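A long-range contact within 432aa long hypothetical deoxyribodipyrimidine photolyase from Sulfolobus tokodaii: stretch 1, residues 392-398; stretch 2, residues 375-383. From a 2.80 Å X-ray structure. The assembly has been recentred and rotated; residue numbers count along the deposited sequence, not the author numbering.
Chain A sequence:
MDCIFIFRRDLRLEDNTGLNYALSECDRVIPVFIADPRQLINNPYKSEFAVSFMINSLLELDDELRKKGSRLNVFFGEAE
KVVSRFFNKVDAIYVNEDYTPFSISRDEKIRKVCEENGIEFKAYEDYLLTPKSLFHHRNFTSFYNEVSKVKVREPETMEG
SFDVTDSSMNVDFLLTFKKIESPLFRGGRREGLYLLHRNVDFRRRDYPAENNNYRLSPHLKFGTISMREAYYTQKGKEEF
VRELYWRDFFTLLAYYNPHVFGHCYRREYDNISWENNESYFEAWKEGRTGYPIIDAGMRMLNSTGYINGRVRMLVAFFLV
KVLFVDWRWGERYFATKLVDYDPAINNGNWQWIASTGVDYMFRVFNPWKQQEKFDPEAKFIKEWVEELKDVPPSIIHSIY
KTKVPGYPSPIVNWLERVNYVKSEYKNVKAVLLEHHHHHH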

# COMPACT_ATOMS: atom_id res chain seq x y z
N PRO A 392 31.70 11.73 10.32
CA PRO A 392 31.15 11.52 11.66
C PRO A 392 29.78 12.18 11.80
O PRO A 392 29.55 13.27 11.26
CB PRO A 392 32.21 12.15 12.57
CG PRO A 392 32.76 13.26 11.71
CD PRO A 392 32.90 12.59 10.36
N PRO A 393 28.86 11.53 12.52
CA PRO A 393 27.50 12.01 12.74
C PRO A 393 27.40 13.50 13.02
O PRO A 393 26.63 14.21 12.38
CB PRO A 393 27.00 11.15 13.91
CG PRO A 393 28.25 10.71 14.58
CD PRO A 393 29.14 10.40 13.42
N SER A 394 28.18 13.97 13.98
CA SER A 394 28.18 15.38 14.35
C SER A 394 28.15 16.30 13.12
O SER A 394 27.35 17.23 13.04
CB SER A 394 29.42 15.68 15.19
OG SER A 394 29.50 17.05 15.52
N ILE A 395 29.03 16.01 12.17
CA ILE A 395 29.12 16.79 10.95
C ILE A 395 27.90 16.58 10.07
O ILE A 395 27.29 17.55 9.60
CB ILE A 395 30.39 16.41 10.15
CG1 ILE A 395 31.63 16.74 10.99
CG2 ILE A 395 30.41 17.14 8.80
CD1 ILE A 395 32.94 16.37 10.35
N ILE A 396 27.53 15.32 9.84
CA ILE A 396 26.37 15.00 9.01
C ILE A 396 25.14 15.79 9.43
O ILE A 396 24.39 16.27 8.57
CB ILE A 396 26.05 13.49 9.07
CG1 ILE A 396 27.14 12.70 8.33
CG2 ILE A 396 24.70 13.21 8.44
CD1 ILE A 396 26.96 11.21 8.40
N HIS A 397 24.93 15.95 10.73
CA HIS A 397 23.79 16.69 11.25
C HIS A 397 23.93 18.20 11.04
O HIS A 397 23.03 18.97 11.40
CB HIS A 397 23.60 16.42 12.74
CG HIS A 397 23.20 15.01 13.04
ND1 HIS A 397 22.19 14.36 12.36
CD2 HIS A 397 23.67 14.13 13.96
CE1 HIS A 397 22.06 13.14 12.84
NE2 HIS A 397 22.94 12.97 13.81
N SER A 398 25.04 18.63 10.45
CA SER A 398 25.27 20.04 10.20
C SER A 398 25.94 20.19 8.86
O SER A 398 26.48 21.24 8.54
CB SER A 398 26.20 20.62 11.27
OG SER A 398 25.74 20.29 12.56
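Stretch 2 375-383: DPEAKFIKE

The contact between residues 375-383 and residues 392-398, the short helix 393-396 and the His397 that follows it, is a small, mainly apolar packing of a turn and the helix start that follows it, fastened by one hydrogen bond from a histidine ring to a backbone carbonyl. It illustrates a general principle: a tight turn leading into a helix leaves carbonyl groups free of helical pairing, and a neighbouring segment can use one of them as a polar anchor beside an apolar patch.

Stretch 2 begins with a type I beta turn from Asp375 to Ala378, closed by Ala378 N to Asp375 O at 2.8 Å. Ala378, with phi/psi of 60/23, then takes the N-cap position, and the helix runs from Lys379 through Glu383 and beyond. The carboxylate of Asp375 folds back over this helix start, accepting from Phe380 N at its OD2 (3.1 Å) and from Ile381 N at its OD1 (2.9 Å), so that turn and helix are held as one unit.

Against this unit lies a helix of about one turn, preceded by Pro392 at its N-cap. The backbones come nearest at Pro393 and Ala378, whose CA atoms are 5.3 Å apart. At this closeness the CB of Ala378 points toward stretch 1 and meets Pro393 and Ile396 there, lying 4.0 Å from Pro393 CB and 4.0 Å from Ile396 CD1. Pro393 also rests on the turn backbone, its CB 3.7 Å from Glu377 O.

One helical turn beyond Pro393, Ile396 also points toward stretch 2, reaching from Ala378 on into the helix, whereas His397 turns back to the beginning of the turn. Ile396 CG2 reaches Ile381 CD1 at 4.0 Å, while Ile396 CD1, besides touching Ala378, lies 4.3 Å from Lys382 CG. Both isoleucines adopt the mt rotamer. The aliphatic part of Lys382 extends the apolar surface, with its CE 4.2 Å from Pro393 CD; its NZ is hydrogen-bonded just outside the two stretches.

His397 supplies the polar anchor. Its CA-to-CB bond points sideways, yet with chi1 at -66° the ring comes nearer to the turn, and NE2 donates to Pro376 O at 3.1 Å with an N-H...O angle of 159°. Asp375 O also lies near the ring plane, 3.1 Å from His397 CE1, so two successive carbonyl oxygens border the ring edge. ND1 is hydrogen-bonded elsewhere in the structure, which engages both ring nitrogens.

The whole contact buries 334 Å², counting both sides. Ser394 and Ile395 take no part in it, as expected for a helix that presents one side to its neighbour.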

# COMPACT_ATOMS: atom_id res chain seq x y z
N ASP A 375 17.76 9.82 14.10
CA ASP A 375 18.94 9.11 13.62
C ASP A 375 20.14 9.82 14.23
O ASP A 375 21.02 10.31 13.52
CB ASP A 375 19.02 9.15 12.09
CG ASP A 375 19.91 8.04 11.53
OD1 ASP A 375 20.36 8.17 10.37
OD2 ASP A 375 20.15 7.03 12.25
N PRO A 376 20.19 9.88 15.57
CA PRO A 376 21.26 10.53 16.33
C PRO A 376 22.68 10.08 15.97
O PRO A 376 23.61 10.88 15.99
CB PRO A 376 20.90 10.20 17.77
CG PRO A 376 20.27 8.87 17.65
CD PRO A 376 19.35 9.07 16.47
N GLU A 377 22.84 8.80 15.65
CA GLU A 377 24.15 8.27 15.31
C GLU A 377 24.36 8.28 13.81
O GLU A 377 25.41 7.89 13.32
CB GLU A 377 24.26 6.83 15.81
CG GLU A 377 23.43 6.54 17.05
CD GLU A 377 23.86 7.34 18.27
OE1 GLU A 377 24.10 8.57 18.12
OE2 GLU A 377 23.96 6.76 19.37
N ALA A 378 23.34 8.74 13.08
CA ALA A 378 23.40 8.79 11.63
C ALA A 378 23.61 7.38 11.05
O ALA A 378 24.10 7.23 9.93
CB ALA A 378 24.51 9.72 11.17
N LYS A 379 23.25 6.36 11.83
CA LYS A 379 23.40 4.99 11.37
C LYS A 379 22.57 4.70 10.11
O LYS A 379 23.05 4.06 9.17
CB LYS A 379 23.00 4.00 12.48
CG LYS A 379 24.01 3.91 13.63
CD LYS A 379 23.71 2.73 14.55
CE LYS A 379 24.79 2.53 15.64
NZ LYS A 379 24.87 3.65 16.64
N PHE A 380 21.33 5.18 10.10
CA PHE A 380 20.44 4.99 8.95
C PHE A 380 21.00 5.72 7.74
O PHE A 380 21.06 5.17 6.64
CB PHE A 380 19.04 5.54 9.24
CG PHE A 380 18.08 5.39 8.09
CD1 PHE A 380 17.68 4.12 7.66
CD2 PHE A 380 17.58 6.51 7.43
CE1 PHE A 380 16.79 3.98 6.58
CE2 PHE A 380 16.69 6.38 6.36
CZ PHE A 380 16.29 5.11 5.93
N ILE A 381 21.41 6.96 7.96
CA ILE A 381 21.98 7.78 6.90
C ILE A 381 23.22 7.12 6.32
O ILE A 381 23.37 7.02 5.10
CB ILE A 381 22.32 9.17 7.43
CG1 ILE A 381 21.02 9.92 7.74
CG2 ILE A 381 23.14 9.94 6.42
CD1 ILE A 381 21.20 11.26 8.40
N LYS A 382 24.12 6.66 7.19
CA LYS A 382 25.35 6.02 6.76
C LYS A 382 25.09 4.71 6.01
O LYS A 382 25.88 4.31 5.15
CB LYS A 382 26.26 5.75 7.96
CG LYS A 382 27.06 6.94 8.44
CD LYS A 382 27.65 6.65 9.82
CE LYS A 382 28.70 7.67 10.21
NZ LYS A 382 29.88 7.53 9.32
N GLU A 383 23.99 4.06 6.34
CA GLU A 383 23.64 2.80 5.71
C GLU A 383 23.14 2.97 4.29
O GLU A 383 23.24 2.05 3.48
CB GLU A 383 22.57 2.08 6.53
CG GLU A 383 22.26 0.68 6.04
CD GLU A 383 23.45 -0.26 6.16
OE1 GLU A 383 23.94 -0.46 7.31
OE2 GLU A 383 23.91 -0.79 5.12